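Putative citrate lyase, alfa subunit (Streptococcus mutans, PDB 2HJ0) is a putative alpha subunit of citrate lyase, an alpha/beta protein built on two mixed beta-sheets and forming an assembly of two identical chains. Local coordinates at residues H70-E75 and L190-I195; G76-N81 and I234-G239; P99-N104 and T122-R127; L326-F331 and Y347-N352. One frame throughout, in Å; residues are numbered along the deposited sequence.

Contact 1 (H70-E75 and L190-I195); sequences HHHFRE and LGYAMI
Tyr192 reaches from the first turn of helix 191-199 to His71 and His72, with the two imidazoles on opposite sides of its ring plane. Its CG stands anti to the carbonyl carbon and beside the backbone N (chi1 -59°), which puts CG on the side of the loop that follows strand 66-69. Followed outward, CB lies 3.8 Å from CE1 of His72, and CG is 3.9 Å from CE1 of His71. CD2 then comes within 3.5 Å of His72 NE2, whereas CE2, one atom further on, is 3.6 Å from His71 NE2. At the tip, OH leaves both segments and bonds to Gln329. Each imidazole plane is tilted by only 19° from the phenol ring, but centroids 4.8 Å apart for His71 and 5.0 Å apart for His72 show the rings displaced along their planes, with little overlap. The polar atoms of the cluster find their partners elsewhere: His71 ND1 bonds to Ser100 OG and His72 NE2 to the carbonyl of Val328, which fixes how both rings are turned. Beside the cluster, the backbone N of Leu190 lies over one face of the His72 ring near its rim, and Leu190 CD2 approaches His72 ND1. Ala193 CB meets His70 CB at 3.8 Å. The two segments are thus joined by van der Waals contact and an aromatic cluster, without direct hydrogen bonds between them. Loops at the carboxyl ends of parallel strands commonly line the pocket of an open alpha/beta sheet, and the loop after strand 66-69 fits this: citric acid is bound beside His71.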
# COMPACT_ATOMS: atom_id res chain seq x y z
N HIS A 70 -14.35 1.55 -10.87
CA HIS A 70 -13.44 0.64 -11.55
C HIS A 70 -14.26 -0.31 -12.41
O HIS A 70 -15.47 -0.40 -12.26
CB HIS A 70 -12.59 -0.13 -10.55
CG HIS A 70 -13.34 -1.15 -9.77
ND1 HIS A 70 -13.66 -0.98 -8.44
CD2 HIS A 70 -13.89 -2.33 -10.15
CE1 HIS A 70 -14.38 -2.01 -8.03
NE2 HIS A 70 -14.54 -2.84 -9.05
N HIS A 71 -13.60 -1.02 -13.33
CA HIS A 71 -14.32 -1.95 -14.20
C HIS A 71 -13.95 -3.43 -14.03
O HIS A 71 -14.04 -4.22 -15.00
CB HIS A 71 -14.11 -1.56 -15.67
CG HIS A 71 -12.70 -1.72 -16.15
ND1 HIS A 71 -11.67 -0.93 -15.71
CD2 HIS A 71 -12.15 -2.61 -17.01
CE1 HIS A 71 -10.54 -1.33 -16.26
NE2 HIS A 71 -10.80 -2.35 -17.06
N HIS A 72 -13.57 -3.83 -12.83
CA HIS A 72 -13.19 -5.23 -12.63
C HIS A 72 -14.34 -6.21 -12.79
O HIS A 72 -14.12 -7.40 -13.02
CB HIS A 72 -12.50 -5.42 -11.28
CG HIS A 72 -11.06 -5.03 -11.28
ND1 HIS A 72 -10.58 -3.97 -10.53
CD2 HIS A 72 -10.00 -5.56 -11.91
CE1 HIS A 72 -9.27 -3.88 -10.71
NE2 HIS A 72 -8.89 -4.83 -11.54
N PHE A 73 -15.57 -5.72 -12.67
CA PHE A 73 -16.74 -6.58 -12.83
C PHE A 73 -17.20 -6.62 -14.29
O PHE A 73 -18.14 -7.34 -14.66
CB PHE A 73 -17.89 -6.10 -11.95
CG PHE A 73 -17.67 -6.34 -10.50
CD1 PHE A 73 -17.65 -5.29 -9.59
CD2 PHE A 73 -17.45 -7.63 -10.03
CE1 PHE A 73 -17.43 -5.52 -8.25
CE2 PHE A 73 -17.22 -7.88 -8.69
CZ PHE A 73 -17.21 -6.83 -7.79
N ARG A 74 -16.53 -5.82 -15.11
CA ARG A 74 -16.83 -5.72 -16.52
C ARG A 74 -18.31 -5.60 -16.83
O ARG A 74 -18.99 -4.78 -16.21
CB ARG A 74 -16.23 -6.91 -17.24
CG ARG A 74 -14.74 -6.92 -17.08
CD ARG A 74 -14.09 -7.69 -18.17
NE ARG A 74 -13.80 -9.04 -17.73
CZ ARG A 74 -13.35 -9.99 -18.53
NH1 ARG A 74 -13.11 -11.21 -18.03
NH2 ARG A 74 -13.15 -9.72 -19.81
N GLU A 75 -18.82 -6.40 -17.76
CA GLU A 75 -20.23 -6.34 -18.16
C GLU A 75 -21.19 -6.73 -17.06
O GLU A 75 -22.41 -6.64 -17.23
CB GLU A 75 -20.49 -7.22 -19.38
CG GLU A 75 -19.75 -6.79 -20.64
CD GLU A 75 -20.16 -5.40 -21.16
OE1 GLU A 75 -21.27 -4.93 -20.84
OE2 GLU A 75 -19.36 -4.80 -21.91
N LEU A 190 -7.87 -6.22 -7.86
CA LEU A 190 -8.51 -4.91 -7.76
C LEU A 190 -7.51 -3.81 -8.08
O LEU A 190 -7.59 -2.72 -7.54
CB LEU A 190 -9.05 -4.71 -6.35
CG LEU A 190 -10.32 -5.47 -6.03
CD1 LEU A 190 -10.72 -5.19 -4.59
CD2 LEU A 190 -11.44 -5.05 -6.99
N GLY A 191 -6.58 -4.13 -8.98
CA GLY A 191 -5.54 -3.19 -9.37
C GLY A 191 -5.96 -1.81 -9.84
O GLY A 191 -5.27 -0.84 -9.58
N TYR A 192 -7.07 -1.71 -10.56
CA TYR A 192 -7.48 -0.39 -11.01
C TYR A 192 -8.11 0.37 -9.85
O TYR A 192 -7.88 1.56 -9.69
CB TYR A 192 -8.43 -0.49 -12.21
CG TYR A 192 -7.84 -1.21 -13.41
CD1 TYR A 192 -6.60 -0.83 -13.94
CD2 TYR A 192 -8.48 -2.32 -13.97
CE1 TYR A 192 -6.01 -1.55 -14.99
CE2 TYR A 192 -7.91 -3.05 -15.02
CZ TYR A 192 -6.67 -2.67 -15.52
OH TYR A 192 -6.07 -3.41 -16.52
N ALA A 193 -8.89 -0.31 -9.00
CA ALA A 193 -9.52 0.37 -7.88
C ALA A 193 -8.53 0.76 -6.78
O ALA A 193 -8.72 1.77 -6.09
CB ALA A 193 -10.61 -0.50 -7.29
N MSE A 194 -7.48 -0.03 -6.61
CA MSE A 194 -6.49 0.25 -5.57
C MSE A 194 -5.85 1.62 -5.67
O MSE A 194 -5.49 2.22 -4.66
CB MSE A 194 -5.40 -0.82 -5.55
CG MSE A 194 -5.82 -2.11 -4.86
SE MSE A 194 -4.70 -3.63 -5.29
CE MSE A 194 -3.57 -3.67 -3.71
N ILE A 195 -5.69 2.12 -6.89
CA ILE A 195 -5.09 3.42 -7.05
C ILE A 195 -6.09 4.50 -6.68
O ILE A 195 -5.74 5.50 -6.10
CB ILE A 195 -4.58 3.61 -8.47
CG1 ILE A 195 -4.04 5.02 -8.64
CG2 ILE A 195 -5.69 3.35 -9.45
CD1 ILE A 195 -3.43 5.24 -9.99

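Contact 2 (G76-N81 and I234-G239); sequences GDYVMN and IGDPEG
Tyr78 lays one face of its ring along the backbone of Gly235 and Asp236. Gly235 CA stands 4.0 Å from the ring centroid and 22° off its normal, a CH-pi contact, while Gly235 C and Asp236 N lie over the same face nearer the rim. At the ring's far end OH makes a weak hydrogen bond of 3.2 Å to Asp236 OD2; the side chains slant across each other, with ring and carboxylate planes 53° apart. Backbone pairing supports this arrangement. Asp77 and Gly235 form a single beta bridge between segments running in nearly opposite directions, and Asp236 N donates to a lone pair of Gly76 O at 2.8 Å with an angle of 152°. The bridge ends where helix 79-89 begins: Tyr78 occupies the N-cap position, and Asp77, pointing away from 234-239, receives Met80 N on the syn lone pair of OD2 at 2.9 Å, an Asx motif. His106 NE2 also bonds to this oxygen. On the buried side Val79 and Ile234 lie side by side and point the same way, Val79 CG2 meeting Ile234 CB at 4.1 Å, and beyond them Ile234 packs on Phe73.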
# COMPACT_ATOMS: atom_id res chain seq x y z
N GLY A 76 -20.65 -7.19 -15.94
CA GLY A 76 -21.50 -7.58 -14.84
C GLY A 76 -21.60 -6.49 -13.80
O GLY A 76 -22.25 -6.69 -12.77
N ASP A 77 -20.98 -5.34 -14.04
CA ASP A 77 -21.00 -4.25 -13.05
C ASP A 77 -22.38 -3.67 -12.74
O ASP A 77 -23.21 -3.48 -13.62
CB ASP A 77 -20.10 -3.08 -13.45
CG ASP A 77 -20.20 -1.94 -12.47
OD1 ASP A 77 -19.69 -2.09 -11.34
OD2 ASP A 77 -20.81 -0.90 -12.80
N TYR A 78 -22.59 -3.36 -11.46
CA TYR A 78 -23.84 -2.77 -11.01
C TYR A 78 -23.59 -1.45 -10.29
O TYR A 78 -24.47 -0.60 -10.24
CB TYR A 78 -24.56 -3.71 -10.05
CG TYR A 78 -25.23 -4.91 -10.67
CD1 TYR A 78 -25.76 -5.91 -9.87
CD2 TYR A 78 -25.33 -5.06 -12.06
CE1 TYR A 78 -26.38 -7.03 -10.41
CE2 TYR A 78 -25.95 -6.19 -12.61
CZ TYR A 78 -26.47 -7.17 -11.77
OH TYR A 78 -27.07 -8.31 -12.27
N VAL A 79 -22.39 -1.30 -9.73
CA VAL A 79 -22.02 -0.10 -8.98
C VAL A 79 -22.12 1.20 -9.75
O VAL A 79 -22.71 2.14 -9.26
CB VAL A 79 -20.58 -0.24 -8.43
CG1 VAL A 79 -20.21 0.98 -7.61
CG2 VAL A 79 -20.48 -1.49 -7.59
N MSE A 80 -21.56 1.25 -10.96
CA MSE A 80 -21.62 2.47 -11.78
C MSE A 80 -23.05 2.98 -11.96
O MSE A 80 -23.37 4.07 -11.51
CB MSE A 80 -21.01 2.20 -13.17
CG MSE A 80 -19.65 2.86 -13.45
SE MSE A 80 -19.65 4.56 -14.47
CE MSE A 80 -19.46 3.88 -16.29
N ASN A 81 -23.90 2.18 -12.60
CA ASN A 81 -25.28 2.56 -12.86
C ASN A 81 -26.02 2.87 -11.58
O ASN A 81 -26.94 3.69 -11.55
CB ASN A 81 -26.04 1.46 -13.60
CG ASN A 81 -25.41 1.10 -14.93
OD1 ASN A 81 -24.82 1.94 -15.61
ND2 ASN A 81 -25.56 -0.15 -15.32
N ILE A 234 -23.65 -6.34 -6.17
CA ILE A 234 -22.83 -5.32 -6.80
C ILE A 234 -22.53 -5.72 -8.23
O ILE A 234 -22.17 -4.88 -9.05
CB ILE A 234 -21.53 -5.13 -6.06
CG1 ILE A 234 -20.74 -6.44 -6.06
CG2 ILE A 234 -21.81 -4.70 -4.64
CD1 ILE A 234 -19.47 -6.38 -5.28
N GLY A 235 -22.68 -7.00 -8.52
CA GLY A 235 -22.42 -7.47 -9.87
C GLY A 235 -23.30 -8.64 -10.24
O GLY A 235 -23.87 -9.30 -9.37
N ASP A 236 -23.41 -8.91 -11.53
CA ASP A 236 -24.22 -10.01 -12.02
C ASP A 236 -23.64 -11.34 -11.58
O ASP A 236 -22.46 -11.61 -11.78
CB ASP A 236 -24.30 -9.96 -13.55
CG ASP A 236 -25.49 -10.72 -14.10
OD1 ASP A 236 -25.62 -11.93 -13.79
OD2 ASP A 236 -26.30 -10.10 -14.84
N PRO A 237 -24.46 -12.20 -10.96
CA PRO A 237 -24.06 -13.52 -10.47
C PRO A 237 -23.09 -14.28 -11.37
O PRO A 237 -21.88 -14.29 -11.14
CB PRO A 237 -25.39 -14.24 -10.31
CG PRO A 237 -26.29 -13.14 -9.86
CD PRO A 237 -25.92 -12.01 -10.79
N GLU A 238 -23.63 -14.93 -12.40
CA GLU A 238 -22.79 -15.69 -13.32
C GLU A 238 -21.88 -14.80 -14.17
O GLU A 238 -21.05 -15.29 -14.93
CB GLU A 238 -23.66 -16.58 -14.23
CG GLU A 238 -25.15 -16.33 -14.13
CD GLU A 238 -25.54 -14.94 -14.57
OE1 GLU A 238 -26.75 -14.61 -14.51
OE2 GLU A 238 -24.65 -14.18 -14.99
N GLY A 239 -22.04 -13.49 -14.03
CA GLY A 239 -21.22 -12.55 -14.79
C GLY A 239 -19.74 -12.63 -14.45
O GLY A 239 -18.94 -11.87 -15.00

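Contact 3 (P99-N104 and T122-R127); sequences PSSIAN and TSSGLR
Ile102 and Leu126 form the tight, apolar part of this contact. The two side chains lie side by side and point the same way, with Ile102 CD1 3.5 Å from Leu126 CD2. Ile102 CG1 is anti to the carbonyl carbon, beside the backbone N (chi1 -68°), from where the chain also passes Ser123 OG. Val130 and Ile134 of helix 127-135 continue this packing. Alongside it the backbones, which leave the neighbouring parallel strands 95-99 and 118-123, are laced together. Ser124 N donates to Ser100 O at 3.3 Å, and Ile102 N to Gly125 O at 3.1 Å; in each case the donor stands well above the carbonyl plane, by 44° and 45°. Ser101 OG adds a weak bond from Gly125 N.

The other side is looser and wetter. Arg127, exposed and bent at chi2, brings CG against Ala103 CA at 3.8 Å and CB against Asn104 OD1 at 3.5 Å, the Asn104 and Arg127 side chains crossing at about a right angle. Asn104 itself is held by Lys129 N and Asp128. One water bridges the segments here: it donates to Ile102 O at 2.8 Å, accepts from Arg127 NE at 2.6 Å, and lies at a weak bonding distance from Ser101 OG. Citric acid is bound beside the Arg127 side chain. NE gives its hydrogen to the water, which links the arginine to Ile102 O; a guanidinium, probably positively charged, on a side chain so near citric acid is consistent with a site that suits an anion.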
# COMPACT_ATOMS: atom_id res chain seq x y z
N PRO A 99 -14.11 6.77 -14.56
CA PRO A 99 -14.07 5.31 -14.41
C PRO A 99 -12.82 4.73 -15.07
O PRO A 99 -12.36 5.24 -16.09
CB PRO A 99 -15.35 4.86 -15.12
CG PRO A 99 -15.46 5.86 -16.24
CD PRO A 99 -15.14 7.17 -15.55
N SER A 100 -12.25 3.68 -14.49
CA SER A 100 -11.08 3.04 -15.08
C SER A 100 -11.41 2.59 -16.51
O SER A 100 -10.52 2.55 -17.36
CB SER A 100 -10.62 1.86 -14.22
OG SER A 100 -11.65 0.93 -14.02
N SER A 101 -12.67 2.25 -16.77
CA SER A 101 -13.10 1.89 -18.12
C SER A 101 -14.61 1.74 -18.16
O SER A 101 -15.23 1.56 -17.12
CB SER A 101 -12.41 0.61 -18.62
OG SER A 101 -12.47 0.52 -20.04
N ILE A 102 -15.20 1.81 -19.35
CA ILE A 102 -16.66 1.74 -19.48
C ILE A 102 -17.13 0.55 -20.32
O ILE A 102 -16.65 0.34 -21.43
CB ILE A 102 -17.20 3.08 -20.10
CG1 ILE A 102 -17.01 4.22 -19.09
CG2 ILE A 102 -18.66 2.97 -20.45
CD1 ILE A 102 -17.23 5.59 -19.67
N ALA A 103 -18.08 -0.22 -19.80
CA ALA A 103 -18.60 -1.38 -20.54
C ALA A 103 -19.98 -1.09 -21.15
O ALA A 103 -20.51 -0.00 -20.97
CB ALA A 103 -18.67 -2.60 -19.60
N ASN A 104 -20.55 -2.06 -21.87
CA ASN A 104 -21.86 -1.90 -22.50
C ASN A 104 -23.02 -1.85 -21.50
O ASN A 104 -24.03 -1.19 -21.73
CB ASN A 104 -22.16 -3.01 -23.51
CG ASN A 104 -21.26 -2.97 -24.73
OD1 ASN A 104 -21.13 -1.94 -25.42
ND2 ASN A 104 -20.63 -4.10 -25.03
N THR A 122 -13.60 10.32 -18.54
CA THR A 122 -12.22 9.90 -18.83
C THR A 122 -12.10 8.41 -18.50
O THR A 122 -12.60 7.95 -17.46
CB THR A 122 -11.17 10.70 -18.03
OG1 THR A 122 -9.86 10.25 -18.40
CG2 THR A 122 -11.36 10.55 -16.52
N SER A 123 -11.49 7.65 -19.40
CA SER A 123 -11.28 6.22 -19.17
C SER A 123 -10.51 5.53 -20.28
O SER A 123 -9.98 6.18 -21.19
CB SER A 123 -12.61 5.49 -18.96
OG SER A 123 -13.31 5.30 -20.16
N SER A 124 -10.43 4.21 -20.18
CA SER A 124 -9.71 3.42 -21.16
C SER A 124 -10.56 3.25 -22.40
O SER A 124 -10.10 3.48 -23.52
CB SER A 124 -9.36 2.05 -20.55
OG SER A 124 -8.85 1.16 -21.54
N GLY A 125 -11.82 2.87 -22.20
CA GLY A 125 -12.69 2.68 -23.34
C GLY A 125 -14.14 3.02 -23.07
O GLY A 125 -14.52 3.36 -21.96
N LEU A 126 -14.96 2.92 -24.10
CA LEU A 126 -16.36 3.23 -23.93
C LEU A 126 -17.21 2.07 -24.44
O LEU A 126 -18.38 1.95 -24.08
CB LEU A 126 -16.69 4.53 -24.68
CG LEU A 126 -15.82 5.74 -24.34
CD1 LEU A 126 -16.09 6.85 -25.33
CD2 LEU A 126 -16.08 6.20 -22.92
N ARG A 127 -16.59 1.21 -25.25
CA ARG A 127 -17.25 0.04 -25.85
C ARG A 127 -18.35 0.45 -26.81
O ARG A 127 -18.54 1.63 -27.09
CB ARG A 127 -17.82 -0.92 -24.79
CG ARG A 127 -16.78 -1.62 -23.90
CD ARG A 127 -15.66 -2.31 -24.71
NE ARG A 127 -14.54 -2.75 -23.87
CZ ARG A 127 -13.36 -3.16 -24.33
NH1 ARG A 127 -12.41 -3.55 -23.49
NH2 ARG A 127 -13.13 -3.18 -25.64
O HOH W 1 -14.62 -1.54 -21.55

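Contact 4 (L326-F331 and Y347-N352); sequences LDVQDF and YEIDAN
Leu326 and Tyr347 sit side by side on adjacent parallel strands, the two strands of a beta-alpha-beta unit whose connection carries helix 333-341. Strand 346-348 is the outermost of its sheet within the chain. Asp327 is bonded through both its backbone N and its backbone O: N donates to Tyr347 O at 2.8 Å, and O receives Ile349 N at 3.0 Å. On the face of Leu326 and Tyr347, Leu326 CD2 rests 4.3 Å from Tyr347 CB. The Tyr347 ring then leads away to the second subunit, where OH bonds to Ile218 N of that chain, and Leu326 packs on Pro214 there.

Past the strand ends Ile349 provides the main bump. Its CG1 takes the crowded position between backbone N and carbonyl carbon (chi1 63°) and lies against Asp327 O, while CD1 extends to Leu326 CB at 4.1 Å. Val328 fills the next hollow: CB meets Ile349 CG1 at 4.1 Å, and CG2 enters the bend between Ile349 and the start of helix 351-355. Asp350, at the N-cap position, caps that helix through OD1, which bonds to Met353 N. In the bend Val328 CG2 lies 3.5 Å from Ile349 O and 3.9 Å from Ala351 CA.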
# COMPACT_ATOMS: atom_id res chain seq x y z
N LEU A 326 2.17 -11.65 -11.95
CA LEU A 326 1.70 -10.36 -11.44
C LEU A 326 0.36 -10.08 -12.11
O LEU A 326 0.26 -10.10 -13.33
CB LEU A 326 2.71 -9.26 -11.75
CG LEU A 326 4.14 -9.59 -11.31
CD1 LEU A 326 5.05 -8.42 -11.63
CD2 LEU A 326 4.17 -9.89 -9.83
N ASP A 327 -0.65 -9.81 -11.29
CA ASP A 327 -2.02 -9.61 -11.78
C ASP A 327 -2.64 -8.24 -11.50
O ASP A 327 -2.79 -7.85 -10.34
CB ASP A 327 -2.90 -10.70 -11.14
CG ASP A 327 -4.28 -10.80 -11.75
OD1 ASP A 327 -4.81 -9.78 -12.23
OD2 ASP A 327 -4.84 -11.92 -11.74
N VAL A 328 -3.03 -7.54 -12.56
CA VAL A 328 -3.66 -6.24 -12.37
C VAL A 328 -5.15 -6.37 -12.66
O VAL A 328 -5.96 -5.52 -12.28
CB VAL A 328 -3.05 -5.18 -13.30
CG1 VAL A 328 -3.52 -5.40 -14.74
CG2 VAL A 328 -3.45 -3.80 -12.81
N GLN A 329 -5.51 -7.44 -13.35
CA GLN A 329 -6.90 -7.70 -13.67
C GLN A 329 -7.11 -9.13 -14.15
O GLN A 329 -6.32 -9.65 -14.94
CB GLN A 329 -7.38 -6.72 -14.73
CG GLN A 329 -8.60 -7.20 -15.43
CD GLN A 329 -9.15 -6.19 -16.38
OE1 GLN A 329 -8.39 -5.51 -17.10
NE2 GLN A 329 -10.47 -6.07 -16.41
N ASP A 330 -8.17 -9.76 -13.67
CA ASP A 330 -8.47 -11.13 -14.06
C ASP A 330 -9.51 -11.13 -15.15
O ASP A 330 -10.40 -10.29 -15.16
CB ASP A 330 -8.99 -11.91 -12.87
CG ASP A 330 -7.94 -12.13 -11.84
OD1 ASP A 330 -8.15 -11.72 -10.68
OD2 ASP A 330 -6.89 -12.71 -12.20
N PHE A 331 -9.41 -12.09 -16.06
CA PHE A 331 -10.35 -12.19 -17.17
C PHE A 331 -11.26 -13.43 -17.15
O PHE A 331 -11.92 -13.74 -18.15
CB PHE A 331 -9.58 -12.10 -18.49
CG PHE A 331 -9.29 -10.69 -18.93
CD1 PHE A 331 -10.04 -10.07 -19.91
CD2 PHE A 331 -8.25 -9.96 -18.34
CE1 PHE A 331 -9.77 -8.76 -20.31
CE2 PHE A 331 -7.98 -8.65 -18.73
CZ PHE A 331 -8.74 -8.05 -19.71
N TYR A 347 0.53 -12.77 -7.47
CA TYR A 347 0.39 -11.53 -6.71
C TYR A 347 -0.42 -10.41 -7.35
O TYR A 347 -0.34 -10.16 -8.55
CB TYR A 347 1.78 -10.98 -6.37
CG TYR A 347 1.92 -10.51 -4.94
CD1 TYR A 347 1.95 -11.42 -3.89
CD2 TYR A 347 2.04 -9.14 -4.64
CE1 TYR A 347 2.09 -10.99 -2.57
CE2 TYR A 347 2.18 -8.70 -3.31
CZ TYR A 347 2.21 -9.63 -2.28
OH TYR A 347 2.36 -9.21 -0.98
N GLU A 348 -1.18 -9.71 -6.51
CA GLU A 348 -2.01 -8.60 -6.96
C GLU A 348 -1.22 -7.29 -6.97
O GLU A 348 -0.48 -6.99 -6.04
CB GLU A 348 -3.22 -8.50 -6.03
CG GLU A 348 -4.14 -7.32 -6.27
CD GLU A 348 -5.24 -7.23 -5.21
OE1 GLU A 348 -6.43 -7.14 -5.60
OE2 GLU A 348 -4.91 -7.26 -4.00
N ILE A 349 -1.39 -6.50 -8.03
CA ILE A 349 -0.69 -5.22 -8.14
C ILE A 349 -1.62 -4.12 -8.63
O ILE A 349 -2.50 -4.36 -9.47
CB ILE A 349 0.50 -5.32 -9.12
CG1 ILE A 349 -0.03 -5.63 -10.52
CG2 ILE A 349 1.49 -6.38 -8.64
CD1 ILE A 349 1.00 -5.51 -11.64
N ASP A 350 -1.42 -2.91 -8.11
CA ASP A 350 -2.21 -1.75 -8.51
C ASP A 350 -1.76 -1.30 -9.90
O ASP A 350 -0.63 -1.53 -10.30
CB ASP A 350 -2.02 -0.60 -7.52
CG ASP A 350 -0.59 -0.06 -7.51
OD1 ASP A 350 -0.22 0.70 -8.43
OD2 ASP A 350 0.17 -0.38 -6.58
N ALA A 351 -2.66 -0.64 -10.61
CA ALA A 351 -2.36 -0.16 -11.96
C ALA A 351 -1.13 0.74 -12.04
O ALA A 351 -0.48 0.80 -13.09
CB ALA A 351 -3.57 0.59 -12.53
N ASN A 352 -0.80 1.45 -10.96
CA ASN A 352 0.36 2.31 -11.00
C ASN A 352 1.63 1.49 -11.07
O ASN A 352 2.48 1.72 -11.93
CB ASN A 352 0.42 3.23 -9.79
CG ASN A 352 1.51 4.30 -9.92
OD1 ASN A 352 1.44 5.18 -10.79
ND2 ASN A 352 2.53 4.21 -9.07

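Contact 1 touches each of the other three. Its centre lies 12 Å from that of contact 2, which it meets where Phe73 CZ is 3.4 Å from Ile234 CD1. Contact 3, 11 Å away, is joined to it through Glu75 OE2 and Asn104 N, 3.0 Å apart, and, like it, borders bound citric acid, which may mark a pocket: the His71 and Arg127 side chains each come to about 3 Å from it. Contact 4, with its centre 9 Å away, belongs to the second large sheet; Gly191 O and Ala351 N, 2.8 Å apart, join the two. Contacts 2 and 3 meet through Met80 and Ile102, whereas contact 4 touches neither, its nearest atoms being about 8 and 7 Å from them.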